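Local coordinates for protein glycosyl hydrolase family 88 (Pedobacter heparinus, PDB 3WIW) that acts as an unsaturated glucuronyl hydrolase specific for heparin, probably removing the unsaturated uronic acid residue from heparin-derived oligosaccharides, at residues G251-T256 / H270-A275; Y214-H218 / S242-Q248; F330-E334 / Y388-K392. Where two conformers were deposited one is given. Numbering follows the deposited sequence.

Contact 1. Residues G251-T256 / H270-A275; sequences GLYGYT and HAEHIA
Build two α-helical segments, 251-256 and 270-275, nearly antiparallel: their N-to-C directions make 157° (signed crossing angle -157°) and their axes come within 8.6 Å. Tyr255 and Ala271 set the register, their CA atoms 5.3 Å apart. Leu252 takes the t rotamer at chi1 (chi2 near +60°), so that although its CA-to-CB bond points sideways, CD1 reaches across to lie 3.4 Å from Ala271 O and 3.9 Å from Ala275 CB; its CB rests 3.8 Å from Ile274 CG2. The CA-to-CB bond of Tyr255 points toward the partner helix, chi1 m. Its CB lies 4.0 Å from Ala271 CB, and its ring face receives the edge of the His270 ring in a T-shaped stack, centroids 4.8 Å apart and planes at 80°. The hydroxyl of Tyr255 bonds to Ala202 O, on helix 192-208. Ile274 (chi1 m, chi2 t) fits between Leu252 and Tyr255: CD1 sits 3.9 Å from Tyr255 CD2 and 3.8 Å from Gly251 O. Every touching residue is buried. Helices 245-262 and 265-279, joined by a very short turn, thus form one inner-outer helical hairpin, the repeating unit of the (α/α)6 barrel.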
ATOM      1  N   GLY A 251       6.123  -5.496  -3.719  1.00  8.38           N
ATOM      2  CA  GLY A 251       7.018  -6.598  -3.397  1.00  8.77           C
ATOM      3  C   GLY A 251       7.943  -6.259  -2.241  1.00  8.13           C
ATOM      4  O   GLY A 251       8.046  -7.031  -1.278  1.00  9.57           O
ATOM      5  N   LEU A 252       8.617  -5.114  -2.330  1.00  8.65           N
ATOM      6  CA  LEU A 252       9.512  -4.690  -1.255  1.00  9.05           C
ATOM      7  C   LEU A 252       8.759  -4.635   0.083  1.00  9.19           C
ATOM      8  O   LEU A 252       9.209  -5.178   1.104  1.00 10.06           O
ATOM      9  CB  LEU A 252      10.099  -3.318  -1.572  1.00  8.77           C
ATOM     10  CG  LEU A 252      10.985  -2.735  -0.478  1.00  9.45           C
ATOM     11  CD1 LEU A 252      12.214  -3.616  -0.193  1.00 10.88           C
ATOM     12  CD2 LEU A 252      11.402  -1.300  -0.843  1.00 11.69           C
ATOM     13  N   TYR A 253       7.626  -3.944   0.074  1.00  7.75           N
ATOM     14  CA  TYR A 253       6.831  -3.793   1.276  1.00  8.11           C
ATOM     15  C   TYR A 253       6.339  -5.162   1.769  1.00  8.33           C
ATOM     16  O   TYR A 253       6.386  -5.442   2.968  1.00  9.32           O
ATOM     17  CB  TYR A 253       5.669  -2.873   0.971  1.00  8.92           C
ATOM     18  CG  TYR A 253       4.902  -2.324   2.146  1.00  8.45           C
ATOM     19  CD1 TYR A 253       4.123  -3.159   2.955  1.00  8.28           C
ATOM     20  CD2 TYR A 253       4.910  -0.957   2.428  1.00  8.83           C
ATOM     21  CE1 TYR A 253       3.356  -2.649   3.998  1.00  9.15           C
ATOM     22  CE2 TYR A 253       4.159  -0.436   3.476  1.00  9.52           C
ATOM     23  CZ  TYR A 253       3.373  -1.288   4.247  1.00  8.67           C
ATOM     24  OH  TYR A 253       2.593  -0.775   5.257  1.00 10.60           O
ATOM     25  N   GLY A 254       5.845  -5.989   0.844  1.00  9.04           N
ATOM     26  CA  GLY A 254       5.281  -7.293   1.172  1.00  9.20           C
ATOM     27  C   GLY A 254       6.279  -8.136   1.964  1.00  8.98           C
ATOM     28  O   GLY A 254       5.884  -8.812   2.927  1.00  9.94           O
ATOM     29  N   TYR A 255       7.557  -8.112   1.577  1.00  9.02           N
ATOM     30  CA  TYR A 255       8.564  -8.953   2.252  1.00  9.61           C
ATOM     31  C   TYR A 255       9.082  -8.312   3.530  1.00 10.03           C
ATOM     32  O   TYR A 255       9.378  -9.029   4.481  1.00 11.25           O
ATOM     33  CB  TYR A 255       9.680  -9.437   1.285  1.00 10.04           C
ATOM     34  CG  TYR A 255       9.048 -10.452   0.378  1.00 10.21           C
ATOM     35  CD1 TYR A 255       8.778 -11.730   0.858  1.00 10.67           C
ATOM     36  CD2 TYR A 255       8.574 -10.106  -0.886  1.00 10.45           C
ATOM     37  CE1 TYR A 255       8.119 -12.665   0.089  1.00 11.27           C
ATOM     38  CE2 TYR A 255       7.901 -11.030  -1.663  1.00  9.70           C
ATOM     39  CZ  TYR A 255       7.663 -12.305  -1.161  1.00  9.87           C
ATOM     40  OH  TYR A 255       6.974 -13.196  -1.939  1.00 11.35           O
ATOM     41  N   THR A 256       9.151  -6.980   3.567  1.00  9.60           N
ATOM     42  CA  THR A 256       9.500  -6.275   4.792  1.00  9.95           C
ATOM     43  C   THR A 256       8.445  -6.558   5.874  1.00 10.15           C
ATOM     44  O   THR A 256       8.775  -6.931   7.008  1.00 10.46           O
ATOM     45  CB  THR A 256       9.652  -4.774   4.508  1.00 10.39           C
ATOM     46  OG1 THR A 256      10.697  -4.591   3.538  1.00 11.32           O
ATOM     47  CG2 THR A 256       9.994  -4.044   5.779  1.00 11.40           C
ATOM     48  N   HIS A 270      15.105 -11.592   1.144  1.00 12.79           N
ATOM     49  CA  HIS A 270      14.461 -11.257  -0.125  1.00 11.32           C
ATOM     50  C   HIS A 270      14.182  -9.756  -0.211  1.00 10.92           C
ATOM     51  O   HIS A 270      14.439  -9.124  -1.249  1.00 11.91           O
ATOM     52  CB  HIS A 270      13.202 -12.081  -0.318  1.00 10.94           C
ATOM     53  CG  HIS A 270      12.724 -12.129  -1.732  1.00 11.56           C
ATOM     54  ND1 HIS A 270      13.468 -12.694  -2.751  1.00 12.50           N
ATOM     55  CD2 HIS A 270      11.576 -11.695  -2.294  1.00 12.73           C
ATOM     56  CE1 HIS A 270      12.790 -12.606  -3.880  1.00 12.80           C
ATOM     57  NE2 HIS A 270      11.646 -11.987  -3.634  1.00 12.60           N
ATOM     58  N   ALA A 271      13.719  -9.167   0.885  1.00 11.26           N
ATOM     59  CA  ALA A 271      13.499  -7.730   0.938  1.00 10.18           C
ATOM     60  C   ALA A 271      14.767  -6.931   0.612  1.00 10.73           C
ATOM     61  O   ALA A 271      14.708  -5.934  -0.126  1.00 11.11           O
ATOM     62  CB  ALA A 271      12.917  -7.300   2.273  1.00 11.30           C
ATOM     63  N   GLU A 272      15.907  -7.365   1.143  1.00 11.03           N
ATOM     64  CA  GLU A 272      17.142  -6.652   0.863  1.00 11.82           C
ATOM     65  C   GLU A 272      17.552  -6.780  -0.600  1.00 11.07           C
ATOM     66  O   GLU A 272      18.072  -5.820  -1.170  1.00 12.02           O
ATOM     67  CB  GLU A 272      18.274  -7.091   1.801  1.00 13.84           C
ATOM     68  CG  GLU A 272      18.039  -6.661   3.243  1.00 15.91           C
ATOM     69  CD  GLU A 272      19.331  -6.595   4.033  1.00 19.47           C
ATOM     70  OE1 GLU A 272      19.599  -7.560   4.778  1.00 21.69           O
ATOM     71  OE2 GLU A 272      20.081  -5.586   3.891  1.00 19.62           O
ATOM     72  N   HIS A 273      17.321  -7.946  -1.203  1.00 11.55           N
ATOM     73  CA  HIS A 273      17.613  -8.111  -2.639  1.00 11.83           C
ATOM     74  C   HIS A 273      16.730  -7.194  -3.486  1.00 11.45           C
ATOM     75  O   HIS A 273      17.214  -6.529  -4.413  1.00 11.60           O
ATOM     76  CB  HIS A 273      17.446  -9.565  -3.107  1.00 13.03           C
ATOM     77  CG  HIS A 273      18.473 -10.508  -2.561  1.00 14.64           C
ATOM     78  ND1 HIS A 273      19.828 -10.273  -2.660  1.00 17.07           N
ATOM     79  CD2 HIS A 273      18.345 -11.708  -1.939  1.00 16.18           C
ATOM     80  CE1 HIS A 273      20.488 -11.273  -2.106  1.00 17.26           C
ATOM     81  NE2 HIS A 273      19.610 -12.155  -1.660  1.00 17.40           N
ATOM     82  N   ILE A 274      15.445  -7.134  -3.158  1.00 11.06           N
ATOM     83  CA  ILE A 274      14.536  -6.230  -3.844  1.00 10.86           C
ATOM     84  C   ILE A 274      14.976  -4.773  -3.653  1.00 10.56           C
ATOM     85  O   ILE A 274      15.044  -4.004  -4.616  1.00 10.97           O
ATOM     86  CB  ILE A 274      13.083  -6.421  -3.364  1.00 10.79           C
ATOM     87  CG1 ILE A 274      12.561  -7.813  -3.743  1.00 10.58           C
ATOM     88  CG2 ILE A 274      12.179  -5.329  -3.975  1.00 11.10           C
ATOM     89  CD1 ILE A 274      11.244  -8.148  -3.028  1.00 11.46           C
ATOM     90  N   ALA A 275      15.350  -4.420  -2.426  1.00 11.36           N
ATOM     91  CA  ALA A 275      15.728  -3.046  -2.122  1.00 11.26           C
ATOM     92  C   ALA A 275      16.922  -2.627  -2.972  1.00 11.60           C
ATOM     93  O   ALA A 275      16.971  -1.508  -3.486  1.00 12.25           O
ATOM     94  CB  ALA A 275      16.053  -2.890  -0.642  1.00 11.58           C
TER

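Contact 2. Residues Y214-H218 / S242-Q248; sequences YSSYH and SAWARGQ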
ATOM      1  N   TYR A 214      15.632 -10.037  -9.453  1.00 12.89           N
ATOM      2  CA  TYR A 214      14.757  -9.622  -8.341  1.00 11.81           C
ATOM      3  C   TYR A 214      13.702  -8.593  -8.719  1.00 11.63           C
ATOM      4  O   TYR A 214      12.966  -8.119  -7.851  1.00 12.20           O
ATOM      5  CB  TYR A 214      15.532  -9.173  -7.097  1.00 11.82           C
ATOM      6  CG  TYR A 214      16.397 -10.253  -6.512  1.00 12.87           C
ATOM      7  CD1 TYR A 214      15.853 -11.241  -5.699  1.00 14.39           C
ATOM      8  CD2 TYR A 214      17.765 -10.279  -6.768  1.00 13.45           C
ATOM      9  CE1 TYR A 214      16.661 -12.248  -5.152  1.00 15.35           C
ATOM     10  CE2 TYR A 214      18.573 -11.273  -6.249  1.00 14.15           C
ATOM     11  CZ  TYR A 214      18.026 -12.256  -5.430  1.00 14.07           C
ATOM     12  OH  TYR A 214      18.859 -13.227  -4.904  1.00 16.04           O
ATOM     13  N   SER A 215      13.583  -8.262 -10.002  1.00 11.35           N
ATOM     14  CA  SER A 215      12.366  -7.592 -10.467  1.00 10.54           C
ATOM     15  C   SER A 215      11.182  -8.551 -10.365  1.00 10.45           C
ATOM     16  O   SER A 215      11.345  -9.777 -10.376  1.00 11.39           O
ATOM     17  CB  SER A 215      12.518  -7.099 -11.908  1.00 11.96           C
ATOM     18  OG  SER A 215      12.662  -8.159 -12.837  1.00 12.38           O
ATOM     19  N   SER A 216       9.988  -7.989 -10.277  1.00 10.43           N
ATOM     20  CA  SER A 216       8.804  -8.824 -10.207  1.00 10.88           C
ATOM     21  C   SER A 216       7.919  -8.682 -11.449  1.00 10.38           C
ATOM     22  O   SER A 216       7.828  -7.591 -12.041  1.00 10.53           O
ATOM     23  CB  SER A 216       7.978  -8.527  -8.936  1.00 11.68           C
ATOM     24  OG  SER A 216       7.689  -7.135  -8.812  1.00 12.71           O
ATOM     25  N   TYR A 217       7.240  -9.786 -11.798  1.00 10.31           N
ATOM     26  CA  TYR A 217       6.079  -9.777 -12.685  1.00 10.80           C
ATOM     27  C   TYR A 217       4.888  -9.141 -11.979  1.00  9.33           C
ATOM     28  O   TYR A 217       4.853  -9.030 -10.738  1.00 10.33           O
ATOM     29  CB  TYR A 217       5.664 -11.222 -13.021  1.00 11.91           C
ATOM     30  CG  TYR A 217       6.660 -11.964 -13.881  1.00 11.68           C
ATOM     31  CD1 TYR A 217       6.687 -11.768 -15.262  1.00 12.89           C
ATOM     32  CD2 TYR A 217       7.580 -12.851 -13.327  1.00 12.07           C
ATOM     33  CE1 TYR A 217       7.588 -12.422 -16.055  1.00 13.56           C
ATOM     34  CE2 TYR A 217       8.490 -13.520 -14.110  1.00 13.53           C
ATOM     35  CZ  TYR A 217       8.491 -13.302 -15.477  1.00 14.30           C
ATOM     36  OH  TYR A 217       9.375 -13.944 -16.285  1.00 16.21           O
ATOM     37  N   HIS A 218       3.865  -8.785 -12.746  1.00  9.45           N
ATOM     38  CA  HIS A 218       2.630  -8.347 -12.115  1.00  9.44           C
ATOM     39  C   HIS A 218       1.750  -9.556 -11.771  1.00  9.52           C
ATOM     40  O   HIS A 218       1.373  -9.735 -10.608  1.00  9.83           O
ATOM     41  CB  HIS A 218       1.888  -7.322 -12.987  1.00  9.93           C
ATOM     42  CG  HIS A 218       0.822  -6.584 -12.241  1.00  9.79           C
ATOM     43  ND1 HIS A 218       0.128  -5.519 -12.772  1.00 10.57           N
ATOM     44  CD2 HIS A 218       0.326  -6.776 -10.992  1.00 10.60           C
ATOM     45  CE1 HIS A 218      -0.742  -5.078 -11.883  1.00 11.82           C
ATOM     46  NE2 HIS A 218      -0.642  -5.829 -10.796  1.00 10.62           N
ATOM     47  N   SER A 242       8.445  -6.351 -17.918  1.00 10.84           N
ATOM     48  CA  SER A 242       8.843  -5.088 -17.306  1.00 10.36           C
ATOM     49  C   SER A 242       8.728  -5.054 -15.777  1.00  9.42           C
ATOM     50  O   SER A 242       8.182  -5.978 -15.131  1.00 10.32           O
ATOM     51  CB  SER A 242       8.049  -3.920 -17.904  1.00 10.40           C
ATOM     52  OG  SER A 242       6.744  -3.821 -17.327  1.00  9.70           O
ATOM     53  N   ALA A 243       9.213  -3.950 -15.216  1.00 10.37           N
ATOM     54  CA  ALA A 243       9.228  -3.712 -13.777  1.00  9.78           C
ATOM     55  C   ALA A 243       8.292  -2.542 -13.463  1.00  8.88           C
ATOM     56  O   ALA A 243       8.713  -1.390 -13.318  1.00  9.88           O
ATOM     57  CB  ALA A 243      10.656  -3.469 -13.268  1.00 11.39           C
ATOM     58  N   TRP A 244       7.008  -2.860 -13.387  1.00  8.93           N
ATOM     59  CA  TRP A 244       5.991  -1.876 -13.031  1.00  8.64           C
ATOM     60  C   TRP A 244       6.348  -1.300 -11.660  1.00  8.14           C
ATOM     61  O   TRP A 244       6.556  -2.073 -10.722  1.00  8.40           O
ATOM     62  CB  TRP A 244       4.624  -2.582 -13.043  1.00  9.06           C
ATOM     63  CG  TRP A 244       3.493  -1.777 -12.481  1.00  9.29           C
ATOM     64  CD1 TRP A 244       3.144  -0.496 -12.796  1.00 11.19           C
ATOM     65  CD2 TRP A 244       2.549  -2.228 -11.492  1.00  9.19           C
ATOM     66  NE1 TRP A 244       2.021  -0.130 -12.070  1.00 10.90           N
ATOM     67  CE2 TRP A 244       1.652  -1.173 -11.254  1.00 10.31           C
ATOM     68  CE3 TRP A 244       2.366  -3.438 -10.797  1.00 10.32           C
ATOM     69  CZ2 TRP A 244       0.590  -1.278 -10.341  1.00  9.98           C
ATOM     70  CZ3 TRP A 244       1.339  -3.532  -9.869  1.00 10.18           C
ATOM     71  CH2 TRP A 244       0.466  -2.452  -9.647  1.00 10.14           C
ATOM     72  N   ALA A 245       6.455   0.024 -11.516  1.00  7.93           N
ATOM     73  CA  ALA A 245       7.099   0.565 -10.304  1.00  7.69           C
ATOM     74  C   ALA A 245       6.301   0.287  -9.033  1.00  7.35           C
ATOM     75  O   ALA A 245       6.885  -0.137  -8.015  1.00  8.39           O
ATOM     76  CB  ALA A 245       7.378   2.051 -10.443  1.00  8.64           C
ATOM     77  N   ARG A 246       4.991   0.520  -9.048  1.00  7.97           N
ATOM     78  CA  ARG A 246       4.206   0.260  -7.852  1.00  7.92           C
ATOM     79  C   ARG A 246       4.236  -1.236  -7.499  1.00  7.34           C
ATOM     80  O   ARG A 246       4.273  -1.597  -6.333  1.00  7.87           O
ATOM     81  CB  ARG A 246       2.789   0.844  -7.943  1.00  8.79           C
ATOM     82  CG  ARG A 246       2.016   0.668  -6.640  1.00  8.70           C
ATOM     83  CD  ARG A 246       0.763   1.531  -6.591  1.00  8.90           C
ATOM     84  NE  ARG A 246      -0.240   1.198  -7.606  1.00  8.78           N
ATOM     85  CZ  ARG A 246      -0.463   1.916  -8.713  1.00  8.59           C
ATOM     86  NH1 ARG A 246       0.283   2.978  -9.013  1.00  8.77           N
ATOM     87  NH2 ARG A 246      -1.419   1.543  -9.560  1.00  9.65           N
ATOM     88  N   GLY A 247       4.281  -2.094  -8.506  1.00  7.67           N
ATOM     89  CA  GLY A 247       4.449  -3.516  -8.254  1.00  8.57           C
ATOM     90  C   GLY A 247       5.761  -3.843  -7.568  1.00  8.52           C
ATOM     91  O   GLY A 247       5.790  -4.679  -6.659  1.00  8.62           O
ATOM     92  N   GLN A 248       6.849  -3.211  -8.003  1.00  8.91           N
ATOM     93  CA  GLN A 248       8.129  -3.445  -7.332  1.00  8.72           C
ATOM     94  C   GLN A 248       8.013  -3.015  -5.866  1.00  8.13           C
ATOM     95  O   GLN A 248       8.524  -3.715  -4.973  1.00  9.34           O
ATOM     96  CB  GLN A 248       9.278  -2.679  -7.999  1.00  9.12           C
ATOM     97  CG  GLN A 248       9.407  -2.853  -9.518  1.00  9.57           C
ATOM     98  CD  GLN A 248       9.299  -4.317  -9.965  1.00  8.76           C
ATOM     99  OE1 GLN A 248      10.175  -5.148  -9.690  1.00  9.41           O
ATOM    100  NE2 GLN A 248       8.227  -4.630 -10.681  1.00  9.61           N
TER
HETATM  101  O   HOH W   1      11.411  -5.908  -7.301  1.00 12.45           O
HETATM  102  O   HOH W   2       6.053  -5.621 -13.026  1.00  9.79           O
HETATM  103  O   HOH W   3       9.013  -6.389  -6.164  1.00 15.28           O
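The side-chain amide of Gln248 pairs with the backbone of a single residue, Ser216. Ser216 N donates to Gln248 OE1 at 2.9 Å, and Gln248 NE2 donates back to Ser216 O at 3.3 Å with a nearly straight angle, so both ends of the amide meet the extended loop much as a neighbouring strand would. Trp244 O accepts both Gln248 NE2 (3.1 Å) and, in the first turn of the helix, Gln248 N (3.0 Å). Three waters extend this network. Water 1 donates to Tyr214 O and Gln248 OE1, 2.8 Å each; water 2 joins Ser216 O (2.8 Å) to Trp244 N (2.9 Å); water 3 lies between Ser216 OG (3.1 Å) and Gln248 O (3.0 Å).

Trp244 is the N-cap residue of helix 245-262, an inner helix of the (α/α)6 barrel, and this end of the helix borders the predicted substrate site. Arg246, a predicted substrate-binding residue, sits in the first turn, salt-bridged to Asp305.

His218 lies over Trp244 in an offset stack, its ring centroid 4.1 Å from that of the six-membered ring and the planes at 27°; NE2 of His218 comes within 3.2 Å of Trp244 CZ3. His218 NE2 also bonds to Asp174, the predicted proton donor, and ND1 to Gln236 N. Beneath the indole, Gly247 leaves room: an ideal CB there would fall 2.5 Å from Trp244 CE3. At the other end, Ser215 CB packs 4.3 Å from Ala243 CB.

Contact 3. Residues F330-E334 / Y388-K392; sequences FKFAE and YAEIK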
ATOM      1  N   PHE A 330      17.403   3.829   5.517  1.00 13.44           N
ATOM      2  CA  PHE A 330      16.830   5.001   6.163  1.00 13.90           C
ATOM      3  C   PHE A 330      17.099   6.259   5.330  1.00 13.37           C
ATOM      4  O   PHE A 330      16.198   7.085   5.110  1.00 13.46           O
ATOM      5  CB  PHE A 330      17.426   5.190   7.554  1.00 14.51           C
ATOM      6  CG  PHE A 330      16.906   6.401   8.243  1.00 15.99           C
ATOM      7  CD1 PHE A 330      15.711   6.351   8.944  1.00 17.09           C
ATOM      8  CD2 PHE A 330      17.584   7.606   8.149  1.00 17.72           C
ATOM      9  CE1 PHE A 330      15.216   7.480   9.569  1.00 18.26           C
ATOM     10  CE2 PHE A 330      17.085   8.745   8.775  1.00 18.76           C
ATOM     11  CZ  PHE A 330      15.909   8.670   9.485  1.00 19.03           C
ATOM     12  N   LYS A 331      18.339   6.428   4.876  1.00 13.67           N
ATOM     13  CA  LYS A 331      18.722   7.630   4.125  1.00 14.78           C
ATOM     14  C   LYS A 331      17.948   7.722   2.815  1.00 13.67           C
ATOM     15  O   LYS A 331      17.483   8.796   2.432  1.00 12.96           O
ATOM     16  CB  LYS A 331      20.238   7.639   3.858  1.00 17.83           C
ATOM     17  CG  LYS A 331      20.741   8.792   3.012  1.00 21.88           C
ATOM     18  CD  LYS A 331      20.490  10.134   3.672  1.00 26.66           C
ATOM     19  CE  LYS A 331      21.318  11.245   3.002  1.00 30.27           C
ATOM     20  NZ  LYS A 331      21.166  11.318   1.513  1.00 32.77           N
ATOM     21  N   PHE A 332      17.776   6.592   2.142  1.00 12.46           N
ATOM     22  CA  PHE A 332      17.070   6.584   0.863  1.00 12.13           C
ATOM     23  C   PHE A 332      15.611   6.971   1.093  1.00 12.10           C
ATOM     24  O   PHE A 332      15.057   7.793   0.360  1.00 12.00           O
ATOM     25  CB  PHE A 332      17.231   5.217   0.203  1.00 11.84           C
ATOM     26  CG  PHE A 332      16.902   5.193  -1.263  1.00 11.50           C
ATOM     27  CD1 PHE A 332      15.578   5.099  -1.695  1.00 12.12           C
ATOM     28  CD2 PHE A 332      17.916   5.225  -2.214  1.00 13.61           C
ATOM     29  CE1 PHE A 332      15.268   5.072  -3.071  1.00 13.42           C
ATOM     30  CE2 PHE A 332      17.617   5.170  -3.572  1.00 13.01           C
ATOM     31  CZ  PHE A 332      16.290   5.106  -4.011  1.00 13.53           C
ATOM     32  N   ALA A 333      14.991   6.406   2.132  1.00 11.69           N
ATOM     33  CA  ALA A 333      13.609   6.754   2.473  1.00 11.45           C
ATOM     34  C   ALA A 333      13.485   8.230   2.840  1.00 10.91           C
ATOM     35  O   ALA A 333      12.548   8.899   2.424  1.00 11.50           O
ATOM     36  CB  ALA A 333      13.096   5.893   3.621  1.00 11.50           C
ATOM     37  N   GLU A 334      14.417   8.731   3.645  1.00 11.29           N
ATOM     38  CA  GLU A 334      14.418  10.137   4.020  1.00 12.40           C
ATOM     39  C   GLU A 334      14.469  11.041   2.787  1.00 13.07           C
ATOM     40  O   GLU A 334      13.750  12.050   2.706  1.00 13.41           O
ATOM     41  CB  GLU A 334      15.599  10.410   4.946  1.00 13.61           C
ATOM     42  CG  GLU A 334      15.702  11.839   5.425  1.00 15.83           C
ATOM     43  CD  GLU A 334      16.871  12.015   6.374  1.00 18.30           C
ATOM     44  OE1 GLU A 334      16.638  12.174   7.587  1.00 19.42           O
ATOM     45  OE2 GLU A 334      18.029  11.991   5.904  1.00 20.90           O
ATOM     46  N   TYR A 388       9.038   7.418  10.154  1.00 12.49           N
ATOM     47  CA  TYR A 388      10.200   8.280  10.186  1.00 13.01           C
ATOM     48  C   TYR A 388      10.252   9.028  11.523  1.00 13.31           C
ATOM     49  O   TYR A 388      11.290   9.082  12.183  1.00 13.95           O
ATOM     50  CB  TYR A 388      10.137   9.267   9.015  1.00 12.79           C
ATOM     51  CG  TYR A 388      11.297  10.233   8.966  1.00 13.56           C
ATOM     52  CD1 TYR A 388      12.460   9.905   8.291  1.00 14.60           C
ATOM     53  CD2 TYR A 388      11.228  11.461   9.592  1.00 15.15           C
ATOM     54  CE1 TYR A 388      13.524  10.769   8.225  1.00 14.89           C
ATOM     55  CE2 TYR A 388      12.289  12.366   9.515  1.00 15.53           C
ATOM     56  CZ  TYR A 388      13.434  12.001   8.844  1.00 14.88           C
ATOM     57  OH  TYR A 388      14.496  12.857   8.790  1.00 16.07           O
ATOM     58  N   ALA A 389       9.138   9.637  11.915  1.00 13.58           N
ATOM     59  CA  ALA A 389       9.094  10.364  13.172  1.00 13.87           C
ATOM     60  C   ALA A 389       9.363   9.468  14.383  1.00 15.08           C
ATOM     61  O   ALA A 389       9.963   9.916  15.363  1.00 16.59           O
ATOM     62  CB  ALA A 389       7.761  11.095  13.319  1.00 15.05           C
ATOM     63  N   GLU A 390       8.936   8.210  14.321  0.69 15.33           N
ATOM     64  CA  GLU A 390       9.174   7.279  15.418  0.69 17.31           C
ATOM     65  C   GLU A 390      10.656   6.958  15.545  0.69 17.21           C
ATOM     66  O   GLU A 390      11.197   6.919  16.649  0.69 17.91           O
ATOM     67  CB  GLU A 390       8.360   6.002  15.201  0.69 20.64           C
ATOM     68  CG  GLU A 390       8.709   4.846  16.148  0.69 24.94           C
ATOM     69  CD  GLU A 390       8.534   5.181  17.616  0.69 30.40           C
ATOM     70  OE1 GLU A 390       7.748   6.104  17.943  0.69 32.75           O
ATOM     71  OE2 GLU A 390       9.193   4.518  18.448  0.69 32.19           O
ATOM     72  N   ILE A 391      11.316   6.749  14.408  1.00 15.83           N
ATOM     73  CA  ILE A 391      12.743   6.461  14.408  1.00 16.90           C
ATOM     74  C   ILE A 391      13.524   7.644  14.969  1.00 18.09           C
ATOM     75  O   ILE A 391      14.388   7.478  15.819  1.00 19.17           O
ATOM     76  CB  ILE A 391      13.244   6.103  12.990  1.00 17.38           C
ATOM     77  CG1 ILE A 391      12.704   4.729  12.573  1.00 16.20           C
ATOM     78  CG2 ILE A 391      14.786   6.105  12.935  1.00 18.14           C
ATOM     79  CD1 ILE A 391      12.836   4.457  11.086  1.00 16.37           C
ATOM     80  N   LYS A 392      13.188   8.839  14.500  0.75 18.46           N
ATOM     81  CA  LYS A 392      13.891  10.057  14.897  0.75 19.40           C
ATOM     82  C   LYS A 392      13.428  10.618  16.245  0.75 20.00           C
ATOM     83  O   LYS A 392      14.053  11.537  16.789  0.75 21.07           O
ATOM     84  CB  LYS A 392      13.717  11.120  13.808  0.75 20.97           C
ATOM     85  CG  LYS A 392      14.392  10.770  12.489  0.75 22.89           C
ATOM     86  CD  LYS A 392      15.865  11.142  12.499  0.75 25.16           C
ATOM     87  CE  LYS A 392      16.044  12.645  12.339  0.75 26.79           C
ATOM     88  NZ  LYS A 392      17.479  13.031  12.178  0.75 28.40           N
TER
HETATM   89  O   HOH W   4      18.238  12.671   9.668  1.00 37.90           O
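This is a surface contact between two helices of neighbouring hairpins in the (α/α)6 barrel: helix 327-340 of the outer layer and the last turn of helix 375-392, an inner helix. The segment axes stay 12.2 Å apart and make an angle of 131°, so long side chains must bridge the gap. Phe330, at chi1 t, extends over to Tyr388, bringing its CZ 3.4 Å from Tyr388 CE1. The two rings are nearly parallel (12°) but slid apart, with centroids 5.4 Å from each other, so they barely overlap. Ile391 CG2 lies 3.7 Å from Phe330 CE1, and the aliphatic part of Lys392 adds CD at 3.9 Å from Phe330 CZ. Trp31 makes an edge-to-face pair with Tyr388, tying in the N-terminal helix 30-49. The polar link is short: Tyr388 OH donates to Glu334 OE1 at 2.5 Å. That same OE1 of Glu334 accepts from water 4 at 2.7 Å, and the water in turn accepts from Lys392 NZ at 2.6 Å.

Overall arrangement
Contacts 1 and 2 share helix 245-262: its start meets the loop in contact 2, and the turns that follow pack on helix 265-279 in contact 1. Their centres are 12 Å apart and they touch, with His273 CD2 3.4 Å from Tyr214 OH and Ile274 CG2 4.1 Å from Gln248 O. Contact 2 is the one at the predicted active site, the His218 side chain lying about 3 Å from that of Asp174 and about 6 Å from a bound EPE buffer molecule. The side chain of Trp250, also a predicted substrate-binding residue, lies about 4 Å from that of Trp244. Contact 3 stands apart, its centre about 17 Å from that of contact 1 and about 24 Å from that of contact 2, away from the predicted site.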